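Acetylene hydratase (Pelobacter acetylenicus, PDB 2E7Z) hydrates acetylene to acetaldehyde without net redox change, using a tungsten-bis(molybdopterin guanine dinucleotide) cofactor and a [4Fe-4S] cluster. Local coordinates at residues N124-T132 / L343-L352; Y136-V145 / E710-G718. One frame throughout, in Å; residues are numbered along the deposited sequence. Where two conformers were deposited one is given.

Contact 1 (N124-T132 / L343-L352); sequences NLLGSPNWT and LPEEKKKLQL
The amide of Gln351 reaches the backbone of Pro129, with NE2 2.8 Å from Pro129 O and an N-H...O angle of 154°. The donor lies 18° off the carbonyl plane. With CG turned opposite the main-chain N (chi1 -169°), the extended chain lays its methylenes along Pro129 before the amide arrives at the oxygen. Pro129 O also accepts from Trp131 N at 2.9 Å, the bond that closes an inverse gamma turn centred on Asn130; the other end of the Gln351 amide, OE1, takes the backbone N of Tyr362. Replacing Gln351 by an alanine would probably leave Pro129 O with its turn bond from Trp131 N and cost the N-H of Tyr362 its acceptor.

Van der Waals packing, much of it carbon against backbone carbonyls, fills the middle. The Pro129 ring sits on the C-terminal part of helix 345-350, its CG 3.3 Å from Lys347 O and its CB 3.8 Å from Gln351 CB. Leu343 pushes in just ahead of that helix: CD1 rests 3.5 Å from Gly127 C, while CD2 touches both Asn124 OD1 and Pro129 CB; the ND2 of that asparagine is held by Gln338 O. Lys347 lays its methylenes over Gly127, with CG 3.5 Å from Gly127 O, a buried oxygen that has no polar partner; its ammonium runs on to a salt bridge with Glu101. Leu352 crosses the Asn130 side chain at about a right angle.

Gly127, with positive phi, breaks the chain out of helix 118-126, and Ser128 OG then accepts from Asn130 N in an ST turn and also hydrogen-bonds to Leu103 O. The contact thus docks short helix 345-350 on the link between helix 118-126 and edge strand 131-132, with helix 362-365 against Leu343 and helix 391-400 against Leu352.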
loop_
_atom_site.group_PDB
_atom_site.type_symbol
_atom_site.label_atom_id
_atom_site.label_comp_id
_atom_site.label_asym_id
_atom_site.label_seq_id
_atom_site.Cartn_x
_atom_site.Cartn_y
_atom_site.Cartn_z
ATOM N N ASN A 124 -12.739 17.481 -3.857
ATOM C CA ASN A 124 -12.445 18.791 -3.245
ATOM C C ASN A 124 -13.415 19.850 -3.704
ATOM O O ASN A 124 -13.788 20.710 -2.919
ATOM C CB ASN A 124 -10.982 19.145 -3.507
ATOM C CG ASN A 124 -10.039 18.302 -2.651
ATOM O OD1 ASN A 124 -10.441 17.805 -1.594
ATOM N ND2 ASN A 124 -8.785 18.159 -3.084
ATOM N N LEU A 125 -13.886 19.732 -4.944
ATOM C CA LEU A 125 -14.921 20.626 -5.441
ATOM C C LEU A 125 -16.284 20.300 -4.836
ATOM O O LEU A 125 -17.069 21.208 -4.569
ATOM C CB LEU A 125 -15.002 20.584 -6.977
ATOM C CG LEU A 125 -13.766 21.179 -7.650
ATOM C CD1 LEU A 125 -13.660 20.761 -9.079
ATOM C CD2 LEU A 125 -13.827 22.725 -7.581
ATOM N N LEU A 126 -16.597 19.025 -4.634
ATOM C CA LEU A 126 -17.857 18.705 -3.973
ATOM C C LEU A 126 -17.850 19.127 -2.509
ATOM O O LEU A 126 -18.883 19.556 -1.984
ATOM C CB LEU A 126 -18.118 17.208 -4.007
ATOM C CG LEU A 126 -18.718 16.529 -5.224
ATOM C CD1 LEU A 126 -19.044 15.083 -4.814
ATOM C CD2 LEU A 126 -19.982 17.179 -5.813
ATOM N N GLY A 127 -16.695 18.988 -1.853
ATOM C CA GLY A 127 -16.500 19.341 -0.441
ATOM C C GLY A 127 -16.283 18.154 0.467
ATOM O O GLY A 127 -16.447 18.260 1.666
ATOM N N SER A 128 -15.935 16.991 -0.102
ATOM C CA SER A 128 -15.680 15.814 0.745
ATOM C C SER A 128 -14.192 15.591 0.977
ATOM O O SER A 128 -13.431 15.395 0.032
ATOM C CB SER A 128 -16.201 14.498 0.146
ATOM O OG SER A 128 -15.882 13.514 1.130
ATOM N N PRO A 129 -13.780 15.540 2.253
ATOM C CA PRO A 129 -12.424 15.169 2.584
ATOM C C PRO A 129 -12.254 13.653 2.757
ATOM O O PRO A 129 -11.148 13.175 3.026
ATOM C CB PRO A 129 -12.251 15.828 3.960
ATOM C CG PRO A 129 -13.593 15.591 4.598
ATOM C CD PRO A 129 -14.582 15.837 3.461
ATOM N N ASN A 130 -13.347 12.897 2.646
ATOM C CA ASN A 130 -13.322 11.504 3.111
ATOM C C ASN A 130 -12.833 10.455 2.098
ATOM O O ASN A 130 -13.558 9.532 1.714
ATOM C CB ASN A 130 -14.644 11.163 3.776
ATOM C CG ASN A 130 -14.810 11.898 5.111
ATOM O OD1 ASN A 130 -15.894 12.437 5.414
ATOM N ND2 ASN A 130 -13.723 11.997 5.865
ATOM N N TRP A 131 -11.591 10.657 1.671
ATOM C CA TRP A 131 -10.872 9.745 0.800
ATOM C C TRP A 131 -9.960 8.864 1.618
ATOM O O TRP A 131 -9.213 9.403 2.495
ATOM C CB TRP A 131 -10.012 10.545 -0.181
ATOM C CG TRP A 131 -9.291 9.690 -1.172
ATOM C CD1 TRP A 131 -9.770 9.332 -2.392
ATOM C CD2 TRP A 131 -7.971 9.129 -1.062
ATOM N NE1 TRP A 131 -8.842 8.541 -3.040
ATOM C CE2 TRP A 131 -7.721 8.426 -2.262
ATOM C CE3 TRP A 131 -6.963 9.177 -0.083
ATOM C CZ2 TRP A 131 -6.525 7.755 -2.516
ATOM C CZ3 TRP A 131 -5.754 8.493 -0.328
ATOM C CH2 TRP A 131 -5.542 7.806 -1.553
ATOM N N THR A 132 -9.978 7.559 1.352
ATOM C CA THR A 132 -8.985 6.706 1.944
ATOM C C THR A 132 -8.577 5.672 0.900
ATOM O O THR A 132 -9.076 5.689 -0.237
ATOM C CB THR A 132 -9.433 6.075 3.278
ATOM O OG1 THR A 132 -8.280 5.561 3.948
ATOM C CG2 THR A 132 -10.425 4.957 3.093
ATOM N N LEU A 343 -10.681 22.881 -1.226
ATOM C CA LEU A 343 -11.518 22.305 -0.175
ATOM C C LEU A 343 -11.492 23.226 1.051
ATOM O O LEU A 343 -10.416 23.508 1.590
ATOM C CB LEU A 343 -10.992 20.958 0.238
ATOM C CG LEU A 343 -11.789 20.163 1.271
ATOM C CD1 LEU A 343 -13.169 19.809 0.736
ATOM C CD2 LEU A 343 -11.027 18.922 1.635
ATOM N N PRO A 344 -12.665 23.740 1.479
ATOM C CA PRO A 344 -12.648 24.681 2.610
ATOM C C PRO A 344 -12.052 24.102 3.880
ATOM O O PRO A 344 -12.210 22.903 4.143
ATOM C CB PRO A 344 -14.147 24.971 2.821
ATOM C CG PRO A 344 -14.744 24.807 1.482
ATOM C CD PRO A 344 -14.028 23.570 0.947
ATOM N N GLU A 345 -11.436 24.966 4.695
ATOM C CA GLU A 345 -10.783 24.518 5.922
ATOM C C GLU A 345 -11.779 23.773 6.811
ATOM O O GLU A 345 -11.453 22.738 7.401
ATOM C CB GLU A 345 -10.161 25.722 6.681
ATOM C CG GLU A 345 -11.158 26.682 7.274
ATOM C CD GLU A 345 -10.542 27.657 8.296
ATOM O OE1 GLU A 345 -9.572 28.377 7.960
ATOM O OE2 GLU A 345 -11.047 27.707 9.444
ATOM N N GLU A 346 -13.010 24.262 6.864
ATOM C CA GLU A 346 -14.053 23.611 7.658
ATOM C C GLU A 346 -14.248 22.156 7.252
ATOM O O GLU A 346 -14.404 21.291 8.119
ATOM C CB GLU A 346 -15.360 24.418 7.602
ATOM C CG GLU A 346 -15.269 25.801 8.259
ATOM C CD GLU A 346 -14.914 26.963 7.306
ATOM O OE1 GLU A 346 -14.280 26.779 6.222
ATOM O OE2 GLU A 346 -15.267 28.096 7.688
ATOM N N LYS A 347 -14.234 21.899 5.942
ATOM C CA LYS A 347 -14.357 20.519 5.443
ATOM C C LYS A 347 -13.075 19.688 5.703
ATOM O O LYS A 347 -13.148 18.505 6.063
ATOM C CB LYS A 347 -14.705 20.537 3.956
ATOM C CG LYS A 347 -16.055 21.167 3.616
ATOM C CD LYS A 347 -17.214 20.559 4.414
ATOM C CE LYS A 347 -18.556 21.150 3.990
ATOM N NZ LYS A 347 -19.700 20.704 4.830
ATOM N N LYS A 348 -11.902 20.310 5.546
ATOM C CA LYS A 348 -10.658 19.612 5.904
ATOM C C LYS A 348 -10.711 19.135 7.347
ATOM O O LYS A 348 -10.331 17.999 7.661
ATOM C CB LYS A 348 -9.420 20.484 5.659
ATOM C CG LYS A 348 -9.169 20.835 4.199
ATOM C CD LYS A 348 -7.768 21.334 4.022
ATOM C CE LYS A 348 -7.366 21.521 2.578
ATOM N NZ LYS A 348 -7.783 22.861 2.086
ATOM N N LYS A 349 -11.149 20.029 8.239
ATOM C CA LYS A 349 -11.216 19.697 9.657
ATOM C C LYS A 349 -12.134 18.518 9.984
ATOM O O LYS A 349 -11.904 17.820 10.977
ATOM C CB LYS A 349 -11.585 20.964 10.479
ATOM C CG LYS A 349 -10.486 22.010 10.541
ATOM C CD LYS A 349 -10.966 23.292 11.264
ATOM C CE LYS A 349 -11.517 24.318 10.271
ATOM N NZ LYS A 349 -12.268 25.447 10.896
ATOM N N LEU A 350 -13.131 18.268 9.128
ATOM C CA LEU A 350 -14.105 17.205 9.372
ATOM C C LEU A 350 -13.564 15.847 8.981
ATOM O O LEU A 350 -14.176 14.822 9.306
ATOM C CB LEU A 350 -15.387 17.398 8.553
ATOM C CG LEU A 350 -16.349 18.517 8.994
ATOM C CD1 LEU A 350 -17.508 18.645 8.006
ATOM C CD2 LEU A 350 -16.857 18.304 10.406
ATOM N N GLN A 351 -12.454 15.820 8.245
ATOM C CA GLN A 351 -11.938 14.559 7.715
ATOM C C GLN A 351 -11.973 13.485 8.781
ATOM O O GLN A 351 -11.421 13.659 9.861
ATOM C CB GLN A 351 -10.522 14.753 7.205
ATOM C CG GLN A 351 -10.017 13.535 6.383
ATOM C CD GLN A 351 -8.747 13.894 5.647
ATOM O OE1 GLN A 351 -7.813 14.439 6.246
ATOM N NE2 GLN A 351 -8.701 13.623 4.358
ATOM N N LEU A 352 -12.559 12.325 8.466
ATOM C CA LEU A 352 -12.700 11.333 9.516
ATOM C C LEU A 352 -11.364 10.771 9.918
ATOM O O LEU A 352 -10.548 10.411 9.076
ATOM C CB LEU A 352 -13.619 10.218 9.005
ATOM C CG LEU A 352 -15.077 10.702 8.938
ATOM C CD1 LEU A 352 -15.930 9.851 8.017
ATOM C CD2 LEU A 352 -15.708 10.702 10.305
#

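Contact 2 (Y136-V145 / E710-G718); sequences YMCIGNTAGV and EQGLPNLRG. With W (tungsten ion), chain G; MGD (2-amino-5,6-dimercapto-7-methyl-3,7,8a,9-tetrahydro-8-oxa-1,3,9,10-tetraaza-anthracen-4-one guanosine dinucleotide), chain E.
Tyr136 OH lies 3.0 Å from Gln711 O and also takes a hydrogen bond from Asn390 ND2, which reaches Gly712 O as well, tying the phenol and the 710-718 loop to one outside amide. Leu713 N lies at the ring edge, near its plane, and Leu713 CB beside CD1.

Met137 carries the packing toward the cofactor. Its CG stands between the backbone N and the carbonyl carbon (chi1 66°), and the rest of the chain is straight, which sends it past Leu713 and across Pro714 at about a right angle. SD comes 3.5 Å from Pro714 CG and 3.9 Å from Leu716 CD1; the methyl CE settles over the face of the pterin, 3.1 Å from MGD N20. Leu716 CD2 lies on the same side, above the rim, 3.4 Å from MGD N18.

The next residue, Cys138, supplies the protein ligand of the metal, in the arrangement of the DMSO reductase family: SG is 2.3 Å from tungsten, beside the dithiolene sulfurs S12 and S13 of this MGD, with a water at 2.0 Å from the metal. Ile139 occupies the N-cap position of helix 140-150, whose first turns face the loop. Asn141 hands its ND2 to Asp295 and presents the same amide to Leu713 CD2, 3.4 Å from ND2. Asp295 also accepts from Ile139 N and bonds to Thr142 OG1, fastening this helix start. The Gln711 amide wedges between Asn141 and Val145, its plane turned 41° from that of Asn141; the Val145 side chain crosses that of Gln711 at about a right angle, CG2 against the amide. At the far end of the loop, Asn715 ND2 bonds Gly718 O, and the guanidinium of Arg717 forms a salt bridge to a phosphate oxygen of the second MGD.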
loop_
_atom_site.group_PDB
_atom_site.type_symbol
_atom_site.label_atom_id
_atom_site.label_comp_id
_atom_site.label_asym_id
_atom_site.label_seq_id
_atom_site.Cartn_x
_atom_site.Cartn_y
_atom_site.Cartn_z
ATOM N N TYR A 136 -3.303 3.062 2.998
ATOM C CA TYR A 136 -3.197 3.590 4.353
ATOM C C TYR A 136 -2.265 2.747 5.220
ATOM O O TYR A 136 -1.700 3.266 6.194
ATOM C CB TYR A 136 -4.575 3.663 4.998
ATOM C CG TYR A 136 -4.690 4.595 6.186
ATOM C CD1 TYR A 136 -4.432 4.135 7.472
ATOM C CD2 TYR A 136 -5.062 5.928 6.011
ATOM C CE1 TYR A 136 -4.537 4.995 8.561
ATOM C CE2 TYR A 136 -5.183 6.808 7.098
ATOM C CZ TYR A 136 -4.931 6.321 8.379
ATOM O OH TYR A 136 -5.096 7.147 9.474
ATOM N N MET A 137 -2.074 1.465 4.894
ATOM C CA MET A 137 -1.044 0.675 5.584
ATOM C C MET A 137 -0.071 0.044 4.611
ATOM O O MET A 137 0.418 -1.064 4.851
ATOM C CB MET A 137 -1.633 -0.380 6.544
ATOM C CG MET A 137 -2.412 -1.486 5.882
ATOM S SD MET A 137 -3.081 -2.571 7.169
ATOM C CE MET A 137 -4.002 -3.757 6.190
ATOM N N CYS A 138 0.185 0.716 3.489
ATOM C CA CYS A 138 1.236 0.277 2.570
ATOM C C CYS A 138 1.673 1.474 1.745
ATOM O O CYS A 138 0.973 1.865 0.831
ATOM C CB CYS A 138 0.764 -0.877 1.673
ATOM S SG CYS A 138 2.071 -1.458 0.557
ATOM N N ILE A 139 2.806 2.076 2.109
ATOM C CA ILE A 139 3.402 3.212 1.406
ATOM C C ILE A 139 2.767 4.551 1.749
ATOM O O ILE A 139 3.484 5.514 1.957
ATOM C CB ILE A 139 3.576 2.989 -0.149
ATOM C CG1 ILE A 139 4.470 1.762 -0.384
ATOM C CG2 ILE A 139 4.163 4.244 -0.794
ATOM C CD1 ILE A 139 4.564 1.278 -1.820
ATOM N N GLY A 140 1.437 4.643 1.789
ATOM C CA GLY A 140 0.813 5.941 2.119
ATOM C C GLY A 140 1.113 6.424 3.535
ATOM O O GLY A 140 1.496 7.579 3.740
ATOM N N ASN A 141 0.953 5.527 4.510
ATOM C CA ASN A 141 1.373 5.852 5.878
ATOM C C ASN A 141 2.879 6.142 5.911
ATOM O O ASN A 141 3.326 7.118 6.550
ATOM C CB ASN A 141 1.029 4.679 6.808
ATOM C CG ASN A 141 1.829 3.459 6.487
ATOM O OD1 ASN A 141 1.673 2.885 5.412
ATOM N ND2 ASN A 141 2.762 3.093 7.380
ATOM N N THR A 142 3.654 5.318 5.212
ATOM C CA THR A 142 5.118 5.444 5.263
ATOM C C THR A 142 5.519 6.817 4.788
ATOM O O THR A 142 6.389 7.455 5.359
ATOM C CB THR A 142 5.794 4.412 4.333
ATOM O OG1 THR A 142 5.007 3.216 4.230
ATOM C CG2 THR A 142 7.196 4.090 4.844
ATOM N N ALA A 143 4.898 7.286 3.715
ATOM C CA ALA A 143 5.206 8.607 3.205
ATOM C C ALA A 143 4.942 9.692 4.248
ATOM O O ALA A 143 5.731 10.620 4.364
ATOM C CB ALA A 143 4.434 8.884 1.898
ATOM N N GLY A 144 3.863 9.572 5.026
ATOM C CA GLY A 144 3.626 10.535 6.118
ATOM C C GLY A 144 4.774 10.578 7.126
ATOM O O GLY A 144 5.227 11.656 7.532
ATOM N N VAL A 145 5.244 9.399 7.526
ATOM C CA VAL A 145 6.346 9.305 8.484
ATOM C C VAL A 145 7.637 9.871 7.875
ATOM O O VAL A 145 8.373 10.619 8.524
ATOM C CB VAL A 145 6.555 7.883 9.006
ATOM C CG1 VAL A 145 7.729 7.855 9.994
ATOM C CG2 VAL A 145 5.301 7.366 9.719
ATOM N N GLU A 710 0.179 6.281 16.582
ATOM C CA GLU A 710 0.432 7.532 15.865
ATOM C C GLU A 710 -0.267 7.579 14.503
ATOM O O GLU A 710 -0.719 8.641 14.067
ATOM C CB GLU A 710 1.928 7.741 15.647
ATOM C CG GLU A 710 2.745 7.928 16.933
ATOM C CD GLU A 710 3.180 6.639 17.643
ATOM O OE1 GLU A 710 2.872 5.522 17.172
ATOM O OE2 GLU A 710 3.860 6.766 18.696
ATOM N N GLN A 711 -0.344 6.433 13.827
ATOM C CA GLN A 711 -0.914 6.403 12.473
ATOM C C GLN A 711 -2.350 5.885 12.421
ATOM O O GLN A 711 -3.072 6.179 11.464
ATOM C CB GLN A 711 -0.053 5.538 11.557
ATOM C CG GLN A 711 1.355 6.077 11.311
ATOM C CD GLN A 711 2.272 4.999 10.819
ATOM O OE1 GLN A 711 2.693 4.098 11.586
ATOM N NE2 GLN A 711 2.628 5.079 9.564
ATOM N N GLY A 712 -2.761 5.102 13.420
ATOM C CA GLY A 712 -4.123 4.536 13.414
ATOM C C GLY A 712 -4.328 3.422 12.402
ATOM O O GLY A 712 -5.458 3.144 12.023
ATOM N N LEU A 713 -3.243 2.811 11.942
ATOM C CA LEU A 713 -3.305 1.637 11.075
ATOM C C LEU A 713 -3.290 0.383 11.940
ATOM O O LEU A 713 -2.778 0.414 13.064
ATOM C CB LEU A 713 -2.148 1.645 10.062
ATOM C CG LEU A 713 -0.703 1.752 10.580
ATOM C CD1 LEU A 713 -0.183 0.404 11.036
ATOM C CD2 LEU A 713 0.229 2.308 9.499
ATOM N N PRO A 714 -3.876 -0.710 11.453
ATOM C CA PRO A 714 -3.948 -1.934 12.233
ATOM C C PRO A 714 -2.682 -2.792 12.201
ATOM O O PRO A 714 -1.968 -2.866 11.193
ATOM C CB PRO A 714 -5.112 -2.686 11.572
ATOM C CG PRO A 714 -4.990 -2.295 10.114
ATOM C CD PRO A 714 -4.607 -0.818 10.172
ATOM N N ASN A 715 -2.452 -3.470 13.315
ATOM C CA ASN A 715 -1.360 -4.398 13.448
ATOM C C ASN A 715 -1.780 -5.754 12.838
ATOM O O ASN A 715 -2.836 -6.309 13.202
ATOM C CB ASN A 715 -1.027 -4.515 14.935
ATOM C CG ASN A 715 -0.112 -5.676 15.242
ATOM O OD1 ASN A 715 1.113 -5.520 15.280
ATOM N ND2 ASN A 715 -0.696 -6.849 15.458
ATOM N N LEU A 716 -0.943 -6.295 11.938
ATOM C CA LEU A 716 -1.190 -7.560 11.216
ATOM C C LEU A 716 -0.048 -8.564 11.341
ATOM O O LEU A 716 -0.209 -9.741 11.006
ATOM C CB LEU A 716 -1.355 -7.290 9.705
ATOM C CG LEU A 716 -2.737 -6.988 9.202
ATOM C CD1 LEU A 716 -3.166 -5.557 9.623
ATOM C CD2 LEU A 716 -2.777 -7.201 7.687
ATOM N N ARG A 717 1.120 -8.070 11.752
ATOM C CA ARG A 717 2.353 -8.835 11.640
ATOM C C ARG A 717 2.974 -8.933 13.024
ATOM O O ARG A 717 3.625 -8.002 13.503
ATOM C CB ARG A 717 3.281 -8.170 10.617
ATOM C CG ARG A 717 2.769 -8.314 9.202
ATOM C CD ARG A 717 3.672 -7.636 8.174
ATOM N NE ARG A 717 3.034 -7.778 6.867
ATOM C CZ ARG A 717 3.487 -8.491 5.836
ATOM N NH1 ARG A 717 4.689 -9.084 5.851
ATOM N NH2 ARG A 717 2.731 -8.599 4.763
ATOM N N GLY A 718 2.723 -10.075 13.662
ATOM C CA GLY A 718 3.015 -10.266 15.077
ATOM C C GLY A 718 1.960 -9.552 15.903
ATOM O O GLY A 718 1.037 -8.949 15.355
HETATM W W W G . 1.337 -3.090 -0.947
HETATM P PB MGD E . -7.673 -5.364 -3.483
HETATM O O1B MGD E . -8.248 -5.105 -2.113
HETATM O O2B MGD E . -7.483 -6.758 -3.957
HETATM O O3B MGD E . -6.244 -4.656 -3.659
HETATM O O3A MGD E . -5.189 -3.046 -2.045
HETATM P PA MGD E . -5.786 -3.120 -3.542
HETATM O O1A MGD E . -4.717 -2.960 -4.580
HETATM O O2A MGD E . -6.974 -2.206 -3.541
HETATM O "O5'" MGD E . -8.633 -4.579 -4.514
HETATM C "C5'" MGD E . -8.151 -4.278 -5.812
HETATM C "C4'" MGD E . -9.359 -4.301 -6.728
HETATM O "O4'" MGD E . -8.959 -3.705 -7.971
HETATM C "C3'" MGD E . -9.806 -5.705 -7.120
HETATM O "O3'" MGD E . -11.193 -5.864 -6.779
HETATM C "C2'" MGD E . -9.569 -5.831 -8.640
HETATM O "O2'" MGD E . -10.530 -6.616 -9.374
HETATM C "C1'" MGD E . -9.629 -4.386 -9.057
HETATM N N9 MGD E . -8.855 -4.016 -10.251
HETATM C C8 MGD E . -7.630 -4.467 -10.618
HETATM N N7 MGD E . -7.194 -3.827 -11.714
HETATM C C5 MGD E . -8.125 -2.895 -12.015
HETATM C C6 MGD E . -8.307 -1.873 -13.032
HETATM O O6 MGD E . -7.447 -1.677 -13.916
HETATM N N1 MGD E . -9.425 -1.134 -12.937
HETATM C C2 MGD E . -10.404 -1.329 -12.060
HETATM N N2 MGD E . -11.488 -0.501 -12.081
HETATM N N3 MGD E . -10.308 -2.251 -11.107
HETATM C C4 MGD E . -9.205 -3.025 -11.055
HETATM C C10 MGD E . -3.824 -3.423 -1.855
HETATM C C11 MGD E . -3.423 -2.921 -0.484
HETATM O O11 MGD E . -4.181 -3.694 0.445
HETATM C C12 MGD E . -1.942 -3.119 -0.272
HETATM S S12 MGD E . -0.866 -2.488 -1.442
HETATM C C13 MGD E . -1.477 -3.719 0.836
HETATM S S13 MGD E . 0.176 -4.072 1.051
HETATM C C14 MGD E . -2.366 -4.150 1.962
HETATM N N15 MGD E . -2.475 -5.598 2.053
HETATM C C16 MGD E . -3.366 -6.026 2.993
HETATM C C17 MGD E . -3.226 -7.272 3.759
HETATM O O17 MGD E . -2.237 -8.017 3.583
HETATM N N18 MGD E . -4.189 -7.568 4.655
HETATM C C19 MGD E . -5.268 -6.777 4.879
HETATM N N19 MGD E . -6.203 -7.133 5.786
HETATM N N20 MGD E . -5.466 -5.642 4.195
HETATM C C21 MGD E . -4.572 -5.230 3.288
HETATM N N22 MGD E . -4.772 -4.079 2.641
HETATM C C23 MGD E . -3.751 -3.505 1.790
HETATM O O HOH W 1 1.949 -1.625 -2.231
#

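Contacts 1 and 2 lie about 21 Å apart between centres, and their segments alternate along the chain: 124-132, 136-145, 343-352, 710-718. Strand 131-132, which ends the first segment and forms an edge of the seven-stranded mixed sheet, leads within a few residues to the tungsten ligand and then to helix 140-150. Contact 1 lies about 22 Å from the centre of the chain and joins parts of the molybdopterin oxidoreductase region; contact 2, at about 9 Å, brings that region against the C-terminal loop before strand 720-726. Asn390 bridges the two, bonding the backbone of Leu352 and, through its amide, Tyr136. One short run of chain thus connects buried packing far from the centre with the cofactor site.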